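PDB 6JKK: mitotic checkpoint control protein kinase BUB1, which probably acts as an ATP-binding protein kinase of the mitotic checkpoint at the kinetochore, represented here by its kinase domain. Local coordinates for residues Ile178-Ile183 with Leu203-Phe208. Sequence-based numbering, arbitrary orientation.
Sequences IIHADI and LQLIDF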
ATOM      1  N   ILE A 178      10.535   3.001  -6.659  1.00 14.38           N
ATOM      2  CA  ILE A 178       9.406   2.091  -6.835  1.00 11.82           C
ATOM      3  C   ILE A 178       8.071   2.835  -6.729  1.00 15.71           C
ATOM      4  O   ILE A 178       7.865   3.623  -5.801  1.00 17.04           O
ATOM      5  CB  ILE A 178       9.448   0.945  -5.793  1.00 17.96           C
ATOM      6  CG1 ILE A 178      10.779   0.187  -5.887  1.00 17.01           C
ATOM      7  CG2 ILE A 178       8.250  -0.008  -5.971  1.00 13.78           C
ATOM      8  CD1 ILE A 178      10.799  -0.871  -6.980  1.00 20.14           C
ATOM      9  N   ILE A 179       7.182   2.597  -7.696  1.00 13.36           N
ATOM     10  CA  ILE A 179       5.814   3.104  -7.630  1.00 15.11           C
ATOM     11  C   ILE A 179       4.915   1.926  -7.272  1.00 13.90           C
ATOM     12  O   ILE A 179       4.915   0.917  -7.972  1.00 17.73           O
ATOM     13  CB  ILE A 179       5.380   3.729  -8.973  1.00 18.27           C
ATOM     14  CG1 ILE A 179       6.323   4.877  -9.343  1.00 18.11           C
ATOM     15  CG2 ILE A 179       3.942   4.247  -8.891  1.00 17.46           C
ATOM     16  CD1 ILE A 179       6.242   5.319 -10.798  1.00 24.82           C
ATOM     17  N   HIS A 180       4.179   2.035  -6.167  1.00 16.05           N
ATOM     18  CA  HIS A 180       3.322   0.933  -5.735  1.00 18.78           C
ATOM     19  C   HIS A 180       2.242   0.663  -6.783  1.00 16.56           C
ATOM     20  O   HIS A 180       1.962  -0.494  -7.124  1.00 18.41           O
ATOM     21  CB  HIS A 180       2.691   1.231  -4.370  1.00 18.30           C
ATOM     22  CG  HIS A 180       1.790   0.141  -3.879  1.00 12.88           C
ATOM     23  ND1 HIS A 180       0.501  -0.019  -4.339  1.00 17.56           N
ATOM     24  CD2 HIS A 180       2.001  -0.856  -2.988  1.00 11.57           C
ATOM     25  CE1 HIS A 180      -0.046  -1.067  -3.749  1.00 16.74           C
ATOM     26  NE2 HIS A 180       0.841  -1.590  -2.921  1.00 13.15           N
ATOM     27  N   ALA A 181       1.636   1.749  -7.264  1.00 14.19           N
ATOM     28  CA  ALA A 181       0.702   1.747  -8.394  1.00 16.75           C
ATOM     29  C   ALA A 181      -0.718   1.236  -8.102  1.00 17.82           C
ATOM     30  O   ALA A 181      -1.570   1.251  -8.986  1.00 19.41           O
ATOM     31  CB  ALA A 181       1.315   1.044  -9.629  1.00 18.77           C
ATOM     32  N   ASP A 182      -0.980   0.805  -6.871  1.00 18.30           N
ATOM     33  CA  ASP A 182      -2.347   0.431  -6.490  1.00 19.51           C
ATOM     34  C   ASP A 182      -2.599   0.820  -5.037  1.00 15.15           C
ATOM     35  O   ASP A 182      -3.131   0.029  -4.254  1.00 19.26           O
ATOM     36  CB  ASP A 182      -2.575  -1.073  -6.704  1.00 21.10           C
ATOM     37  CG  ASP A 182      -4.053  -1.461  -6.697  1.00 27.64           C
ATOM     38  OD1 ASP A 182      -4.917  -0.598  -6.967  1.00 27.66           O
ATOM     39  OD2 ASP A 182      -4.343  -2.644  -6.430  1.00 32.66           O
ATOM     40  N   ILE A 183      -2.207   2.038  -4.665  1.00 13.96           N
ATOM     41  CA  ILE A 183      -2.394   2.490  -3.290  1.00 15.08           C
ATOM     42  C   ILE A 183      -3.866   2.755  -2.995  1.00 19.73           C
ATOM     43  O   ILE A 183      -4.511   3.569  -3.657  1.00 18.94           O
ATOM     44  CB  ILE A 183      -1.556   3.734  -2.957  1.00 14.66           C
ATOM     45  CG1 ILE A 183      -0.063   3.387  -3.042  1.00 14.41           C
ATOM     46  CG2 ILE A 183      -1.903   4.245  -1.562  1.00 16.89           C
ATOM     47  CD1 ILE A 183       0.849   4.449  -2.466  1.00 17.26           C
ATOM     48  N   LEU A 203       1.965   1.112  10.503  1.00 17.07           N
ATOM     49  CA  LEU A 203       1.386   0.686   9.229  1.00 13.50           C
ATOM     50  C   LEU A 203       2.365  -0.096   8.356  1.00 17.72           C
ATOM     51  O   LEU A 203       3.581   0.061   8.469  1.00 17.99           O
ATOM     52  CB  LEU A 203       0.917   1.908   8.440  1.00 19.17           C
ATOM     53  CG  LEU A 203      -0.547   2.339   8.401  1.00 24.33           C
ATOM     54  CD1 LEU A 203      -1.371   1.797   9.560  1.00 15.94           C
ATOM     55  CD2 LEU A 203      -0.623   3.855   8.331  1.00 14.82           C
ATOM     56  N   GLN A 204       1.825  -0.921   7.463  1.00 15.25           N
ATOM     57  CA  GLN A 204       2.644  -1.648   6.491  1.00 12.48           C
ATOM     58  C   GLN A 204       1.960  -1.633   5.131  1.00 14.77           C
ATOM     59  O   GLN A 204       0.772  -1.948   5.021  1.00 17.67           O
ATOM     60  CB  GLN A 204       2.868  -3.090   6.950  1.00 16.72           C
ATOM     61  CG  GLN A 204       3.769  -3.919   6.030  1.00 15.70           C
ATOM     62  CD  GLN A 204       3.977  -5.331   6.546  1.00 20.17           C
ATOM     63  OE1 GLN A 204       3.262  -6.258   6.160  1.00 20.97           O
ATOM     64  NE2 GLN A 204       4.956  -5.500   7.425  1.00 15.29           N
ATOM     65  N   LEU A 205       2.713  -1.257   4.101  1.00 12.67           N
ATOM     66  CA  LEU A 205       2.214  -1.264   2.726  1.00 11.96           C
ATOM     67  C   LEU A 205       2.383  -2.664   2.138  1.00 11.16           C
ATOM     68  O   LEU A 205       3.459  -3.260   2.248  1.00 12.35           O
ATOM     69  CB  LEU A 205       2.999  -0.252   1.888  1.00 11.86           C
ATOM     70  CG  LEU A 205       2.589  -0.073   0.425  1.00 15.45           C
ATOM     71  CD1 LEU A 205       1.182   0.480   0.342  1.00 12.61           C
ATOM     72  CD2 LEU A 205       3.571   0.848  -0.296  1.00 10.93           C
ATOM     73  N   ILE A 206       1.324  -3.185   1.517  1.00 14.43           N
ATOM     74  CA  ILE A 206       1.325  -4.552   0.991  1.00 13.13           C
ATOM     75  C   ILE A 206       0.850  -4.601  -0.461  1.00 13.52           C
ATOM     76  O   ILE A 206       0.352  -3.602  -0.998  1.00 15.51           O
ATOM     77  CB  ILE A 206       0.389  -5.457   1.821  1.00 16.54           C
ATOM     78  CG1 ILE A 206      -1.072  -5.032   1.617  1.00 12.52           C
ATOM     79  CG2 ILE A 206       0.754  -5.402   3.310  1.00 14.43           C
ATOM     80  CD1 ILE A 206      -2.129  -5.983   2.221  1.00 14.68           C
ATOM     81  N   ASP A 207       0.993  -5.776  -1.079  1.00 12.65           N
ATOM     82  CA  ASP A 207       0.428  -6.061  -2.397  1.00 15.74           C
ATOM     83  C   ASP A 207       1.109  -5.289  -3.523  1.00 15.66           C
ATOM     84  O   ASP A 207       0.527  -4.380  -4.115  1.00 18.34           O
ATOM     85  CB  ASP A 207      -1.094  -5.840  -2.412  1.00 18.62           C
ATOM     86  CG  ASP A 207      -1.869  -7.055  -1.921  1.00 34.60           C
ATOM     87  OD1 ASP A 207      -2.995  -6.872  -1.398  1.00 33.11           O
ATOM     88  OD2 ASP A 207      -1.366  -8.191  -2.064  1.00 31.55           O
ATOM     89  N   PHE A 208       2.338  -5.690  -3.822  1.00 14.40           N
ATOM     90  CA  PHE A 208       3.146  -5.057  -4.857  1.00 13.13           C
ATOM     91  C   PHE A 208       2.989  -5.753  -6.203  1.00 18.28           C
ATOM     92  O   PHE A 208       3.904  -5.738  -7.030  1.00 17.90           O
ATOM     93  CB  PHE A 208       4.610  -5.043  -4.421  1.00 14.48           C
ATOM     94  CG  PHE A 208       4.840  -4.281  -3.149  1.00 18.08           C
ATOM     95  CD1 PHE A 208       4.912  -2.892  -3.166  1.00 14.69           C
ATOM     96  CD2 PHE A 208       4.960  -4.947  -1.935  1.00 23.18           C
ATOM     97  CE1 PHE A 208       5.107  -2.177  -1.991  1.00 15.95           C
ATOM     98  CE2 PHE A 208       5.161  -4.243  -0.754  1.00 25.16           C
ATOM     99  CZ  PHE A 208       5.232  -2.857  -0.782  1.00 19.03           C
TER
HETATM  100  O   HOH W   1       0.786  -3.209  -6.610  1.00 15.27           O
HETATM  101  O   HOH W   2      -1.877  -4.545  -6.220  1.00 40.62           O
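His180 meets the main-chain carbonyl of Ile206, and its side chain, followed outward, maps the junction between 178-183 and 203-208. CB of His180 lies at the margin, 4.2 Å from CD2 of Leu205. CG of His180 stands anti to the backbone N (chi1 179°), which aims the imidazole at residues 205-208. CD2 of His180 is where Phe208 and Leu205 both arrive: CE1 of Phe208 lies 3.5 Å from it, near the imidazole plane, while CG of Leu205 approaches it obliquely. The two rings form an offset edge-to-face pair, the histidine edge directed at the phenylalanine face with planes at 63°. Both branches of Leu205 touch CD2 of His180, and a branched apolar side chain suits the carbon edge of the ring.

HAD stands where most protein kinases have the HRD motif of the catalytic loop; His180 is its histidine, and Asp207 and Phe208 begin the DFG motif. The Phe208 ring also packs on Ile97, Cys98 and Ile101 of helix 92-104, and Asp207 turns its carboxylate to a salt bridge with Lys85, a predicted ATP-binding residue.

At the tip, NE2 of His180 donates a nearly straight hydrogen bond to O of Ile206 (2.8 Å, 168°). The carbonyl oxygen lies close to the imidazole plane, although the donor is tilted from the carbonyl plane. CE1 of His180 lies 3.4 Å from O of Asp207, which is also 3.1 Å from NE2 of His180 but too poorly angled for a hydrogen bond. ND1 of His180 accepts from N of Asp182 at 3.0 Å. Histidine fits because one flat ring offers a donor and an acceptor while its carbon edge packs on hydrophobic groups; the two bonds fix its rotation. Over one face of the imidazole, toward its rim, a water lies within hydrogen-bonding distance of O of His180 and O of Asp207, bridging the two main chains where the histidine itself links side chain to main chain.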